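Long-range contact in phospholipase C beta (Meleagris gallopavo, PDB 1JAD), which belongs to the phospholipase C family and is represented by its long, mostly helical C-terminal coiled-coil domain, which probably contributes to G-protein regulation and membrane association: residues K8-S20 against Q121-N135. Residues are numbered along the deposited sequence; the frame is centred on the assembly and turned at random.
Sequences KEVTQLPEPQTAS and QIAELKALKESSESN
Asn135 bonds Gln12 and Glu124 bonds Thr18, tying an extended, irregular N-terminal strap, antiparallel, to helix 75-155 of this elongated helical coiled-coil domain. The helix meets the strap with Gln121, Glu124, Leu128, Ser131 and Asn135, a stripe spaced alternately three and four residues apart. Asn135 uses its amide as a donor: ND2 reaches Gln12 O at 3.0 Å in a fairly straight bond, with an N-H...O angle of 161°. The oxygen lies close to the amide plane, but the donor stands well above the carbonyl plane. Asparagine is short enough to bond this backbone oxygen while its CB rests on Val10 O. Next along the strap, Leu13 CD2 reaches the helix surface at Ser132 CA (3.6 Å), and its CB meets Leu128 CD1. The same methyl of Leu128 touches Pro14 CD at 3.9 Å. With CG anti to the backbone N (chi1 174°), Leu128 turns CD1 toward both Leu13 CB and Pro14 CD. Small Ser131 lets the proline ring sit close, with Pro14 CD 3.3 Å from Ser131 OG. Farther along, Thr18 crosses Glu124 at about a right angle, and OG1 donates a short 2.5 Å bond to Glu124 OE1 on the syn side of the carboxylate. The Thr18 methyl, CG2, lies against Gln121. Glu124 OE2 faces Gln17 O at 3.1 Å; this pairing of two acceptors is not a bond and might raise the proton affinity of the carboxylate. Behind these contacts, helix 161-245 completes the packing: Lys189 NZ bonds Thr11 O, and Leu13 also touches Thr190. Ser132 serves both neighbours, for its CB packs 4.0 Å from Leu13 CD2 while its OG is hydrogen-bonded to Thr190 OG1.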
# COMPACT_ATOMS: atom_id res chain seq x y z
N LYS A 8 -3.29 -32.90 -4.07
CA LYS A 8 -2.55 -31.86 -4.78
C LYS A 8 -3.12 -31.57 -6.17
O LYS A 8 -2.75 -30.57 -6.81
CB LYS A 8 -1.07 -32.24 -4.89
CG LYS A 8 -0.78 -33.59 -5.54
CD LYS A 8 -1.31 -34.73 -4.69
CE LYS A 8 -1.00 -36.08 -5.32
NZ LYS A 8 -1.56 -37.19 -4.50
N GLU A 9 -4.01 -32.43 -6.64
CA GLU A 9 -4.62 -32.25 -7.95
C GLU A 9 -5.81 -31.30 -7.81
O GLU A 9 -6.05 -30.44 -8.66
CB GLU A 9 -5.11 -33.60 -8.50
CG GLU A 9 -4.05 -34.70 -8.53
CD GLU A 9 -4.59 -36.00 -9.13
OE1 GLU A 9 -5.63 -36.50 -8.64
OE2 GLU A 9 -3.96 -36.52 -10.08
N VAL A 10 -6.55 -31.45 -6.71
CA VAL A 10 -7.74 -30.65 -6.47
C VAL A 10 -7.57 -29.46 -5.52
O VAL A 10 -8.53 -28.73 -5.27
CB VAL A 10 -8.89 -31.55 -5.96
CG1 VAL A 10 -9.21 -32.62 -7.00
CG2 VAL A 10 -8.50 -32.20 -4.64
N THR A 11 -6.36 -29.26 -4.99
CA THR A 11 -6.10 -28.13 -4.09
C THR A 11 -4.95 -27.28 -4.62
O THR A 11 -4.23 -26.66 -3.84
CB THR A 11 -5.69 -28.59 -2.67
OG1 THR A 11 -4.39 -29.19 -2.71
CG2 THR A 11 -6.69 -29.59 -2.13
N GLN A 12 -4.77 -27.26 -5.93
CA GLN A 12 -3.67 -26.50 -6.51
C GLN A 12 -3.96 -25.00 -6.65
O GLN A 12 -4.98 -24.60 -7.22
CB GLN A 12 -3.25 -27.10 -7.85
CG GLN A 12 -2.10 -26.37 -8.53
CD GLN A 12 -1.40 -27.22 -9.57
OE1 GLN A 12 -2.05 -27.80 -10.45
NE2 GLN A 12 -0.08 -27.30 -9.49
N LEU A 13 -3.04 -24.20 -6.13
CA LEU A 13 -3.17 -22.75 -6.16
C LEU A 13 -1.95 -22.08 -6.79
O LEU A 13 -0.86 -22.66 -6.81
CB LEU A 13 -3.37 -22.23 -4.73
CG LEU A 13 -4.59 -22.78 -3.98
CD1 LEU A 13 -4.58 -22.28 -2.54
CD2 LEU A 13 -5.88 -22.37 -4.69
N PRO A 14 -2.11 -20.86 -7.32
CA PRO A 14 -1.03 -20.10 -7.95
C PRO A 14 0.03 -19.71 -6.93
O PRO A 14 -0.23 -18.92 -6.02
CB PRO A 14 -1.75 -18.87 -8.51
CG PRO A 14 -3.16 -19.38 -8.73
CD PRO A 14 -3.36 -20.08 -7.40
N GLU A 15 1.23 -20.27 -7.09
CA GLU A 15 2.31 -19.97 -6.18
C GLU A 15 2.60 -18.46 -6.07
O GLU A 15 2.78 -17.77 -7.07
CB GLU A 15 3.57 -20.76 -6.57
CG GLU A 15 3.90 -20.84 -8.07
CD GLU A 15 3.02 -21.83 -8.86
OE1 GLU A 15 3.31 -22.03 -10.06
OE2 GLU A 15 2.06 -22.40 -8.30
N PRO A 16 2.67 -17.95 -4.83
CA PRO A 16 2.93 -16.54 -4.50
C PRO A 16 4.09 -15.88 -5.24
O PRO A 16 5.23 -16.31 -5.13
CB PRO A 16 3.16 -16.59 -2.99
CG PRO A 16 2.18 -17.66 -2.58
CD PRO A 16 2.57 -18.72 -3.58
N GLN A 17 3.78 -14.82 -5.98
CA GLN A 17 4.81 -14.09 -6.71
C GLN A 17 4.37 -12.70 -7.15
O GLN A 17 3.30 -12.54 -7.74
CB GLN A 17 5.25 -14.86 -7.96
CG GLN A 17 4.18 -15.00 -9.01
CD GLN A 17 4.77 -15.27 -10.39
OE1 GLN A 17 5.47 -14.43 -10.95
NE2 GLN A 17 4.48 -16.44 -10.94
N THR A 18 5.19 -11.70 -6.86
CA THR A 18 4.91 -10.32 -7.25
C THR A 18 6.12 -9.76 -7.98
O THR A 18 7.26 -10.09 -7.65
CB THR A 18 4.63 -9.39 -6.03
OG1 THR A 18 3.35 -9.70 -5.46
CG2 THR A 18 4.64 -7.92 -6.45
N ALA A 19 5.86 -8.92 -8.97
CA ALA A 19 6.93 -8.31 -9.75
C ALA A 19 7.99 -7.77 -8.80
O ALA A 19 7.67 -7.33 -7.69
CB ALA A 19 6.38 -7.18 -10.62
N SER A 20 9.24 -7.83 -9.22
CA SER A 20 10.34 -7.33 -8.40
C SER A 20 10.54 -5.85 -8.67
O SER A 20 9.93 -5.29 -9.59
CB SER A 20 11.62 -8.11 -8.70
OG SER A 20 11.92 -8.05 -10.08
N GLN A 121 -0.41 -6.26 -7.57
CA GLN A 121 -0.64 -6.96 -6.32
C GLN A 121 -2.11 -7.23 -6.06
O GLN A 121 -2.48 -8.25 -5.46
CB GLN A 121 -0.01 -6.17 -5.18
CG GLN A 121 1.49 -6.00 -5.38
CD GLN A 121 2.16 -5.19 -4.30
OE1 GLN A 121 3.38 -5.07 -4.27
NE2 GLN A 121 1.36 -4.64 -3.39
N ILE A 122 -2.97 -6.33 -6.52
CA ILE A 122 -4.40 -6.52 -6.36
C ILE A 122 -4.84 -7.64 -7.29
O ILE A 122 -5.64 -8.50 -6.92
CB ILE A 122 -5.20 -5.24 -6.71
CG1 ILE A 122 -5.04 -4.21 -5.58
CG2 ILE A 122 -6.67 -5.57 -6.92
CD1 ILE A 122 -5.62 -4.67 -4.24
N ALA A 123 -4.29 -7.64 -8.51
CA ALA A 123 -4.63 -8.66 -9.49
C ALA A 123 -4.16 -10.03 -9.03
O ALA A 123 -4.82 -11.03 -9.29
CB ALA A 123 -4.01 -8.32 -10.82
N GLU A 124 -3.02 -10.08 -8.35
CA GLU A 124 -2.49 -11.34 -7.86
C GLU A 124 -3.45 -11.88 -6.82
O GLU A 124 -3.93 -12.99 -6.94
CB GLU A 124 -1.10 -11.12 -7.26
CG GLU A 124 -0.19 -10.40 -8.21
CD GLU A 124 1.04 -9.85 -7.56
OE1 GLU A 124 0.98 -9.52 -6.34
OE2 GLU A 124 2.07 -9.72 -8.26
N LEU A 125 -3.73 -11.07 -5.80
CA LEU A 125 -4.64 -11.47 -4.74
C LEU A 125 -5.97 -11.89 -5.32
O LEU A 125 -6.62 -12.79 -4.81
CB LEU A 125 -4.89 -10.32 -3.76
CG LEU A 125 -3.75 -9.81 -2.88
CD1 LEU A 125 -4.25 -8.63 -2.06
CD2 LEU A 125 -3.25 -10.92 -1.96
N LYS A 126 -6.37 -11.25 -6.41
CA LYS A 126 -7.64 -11.58 -7.02
C LYS A 126 -7.53 -12.93 -7.72
O LYS A 126 -8.44 -13.76 -7.65
CB LYS A 126 -8.04 -10.48 -8.00
CG LYS A 126 -9.43 -10.64 -8.57
CD LYS A 126 -9.79 -9.43 -9.44
CE LYS A 126 -11.17 -9.58 -10.03
NZ LYS A 126 -11.24 -10.76 -10.94
N ALA A 127 -6.41 -13.16 -8.38
CA ALA A 127 -6.22 -14.42 -9.09
C ALA A 127 -6.18 -15.60 -8.11
O ALA A 127 -6.74 -16.66 -8.39
CB ALA A 127 -4.94 -14.37 -9.92
N LEU A 128 -5.53 -15.42 -6.96
CA LEU A 128 -5.44 -16.49 -5.97
C LEU A 128 -6.85 -16.84 -5.48
O LEU A 128 -7.24 -18.01 -5.48
CB LEU A 128 -4.56 -16.04 -4.81
CG LEU A 128 -4.43 -16.95 -3.59
CD1 LEU A 128 -3.84 -18.32 -3.98
CD2 LEU A 128 -3.54 -16.25 -2.57
N LYS A 129 -7.61 -15.82 -5.08
CA LYS A 129 -8.97 -16.02 -4.60
C LYS A 129 -9.91 -16.67 -5.61
O LYS A 129 -10.68 -17.57 -5.23
CB LYS A 129 -9.58 -14.70 -4.12
CG LYS A 129 -8.84 -14.08 -2.96
CD LYS A 129 -9.66 -13.01 -2.26
CE LYS A 129 -8.88 -12.44 -1.08
NZ LYS A 129 -9.70 -11.50 -0.29
N GLU A 130 -9.88 -16.25 -6.87
CA GLU A 130 -10.76 -16.87 -7.85
C GLU A 130 -10.36 -18.32 -8.05
O GLU A 130 -11.20 -19.20 -8.17
CB GLU A 130 -10.71 -16.15 -9.20
CG GLU A 130 -11.19 -14.70 -9.15
CD GLU A 130 -11.51 -14.13 -10.53
OE1 GLU A 130 -10.63 -14.12 -11.41
OE2 GLU A 130 -12.67 -13.68 -10.72
N SER A 131 -9.05 -18.55 -8.10
CA SER A 131 -8.51 -19.89 -8.28
C SER A 131 -9.03 -20.81 -7.16
O SER A 131 -9.59 -21.88 -7.41
CB SER A 131 -6.98 -19.82 -8.24
OG SER A 131 -6.41 -21.11 -8.29
N SER A 132 -8.83 -20.37 -5.92
CA SER A 132 -9.27 -21.11 -4.75
C SER A 132 -10.74 -21.49 -4.87
O SER A 132 -11.09 -22.67 -4.82
CB SER A 132 -9.07 -20.25 -3.51
OG SER A 132 -9.71 -20.82 -2.38
N GLU A 133 -11.60 -20.48 -5.03
CA GLU A 133 -13.03 -20.72 -5.16
C GLU A 133 -13.35 -21.61 -6.34
O GLU A 133 -14.33 -22.36 -6.33
CB GLU A 133 -13.79 -19.40 -5.31
CG GLU A 133 -13.87 -18.56 -4.05
CD GLU A 133 -14.43 -19.34 -2.86
OE1 GLU A 133 -15.37 -20.16 -3.05
OE2 GLU A 133 -13.95 -19.10 -1.73
N SER A 134 -12.53 -21.52 -7.38
CA SER A 134 -12.74 -22.34 -8.55
C SER A 134 -12.50 -23.80 -8.18
O SER A 134 -13.19 -24.69 -8.67
CB SER A 134 -11.80 -21.89 -9.67
OG SER A 134 -12.06 -22.63 -10.85
N ASN A 135 -11.51 -24.06 -7.33
CA ASN A 135 -11.25 -25.43 -6.90
C ASN A 135 -12.44 -25.94 -6.13
O ASN A 135 -12.90 -27.05 -6.34
CB ASN A 135 -10.01 -25.54 -6.01
CG ASN A 135 -8.73 -25.29 -6.77
OD1 ASN A 135 -8.55 -25.81 -7.88
ND2 ASN A 135 -7.81 -24.54 -6.17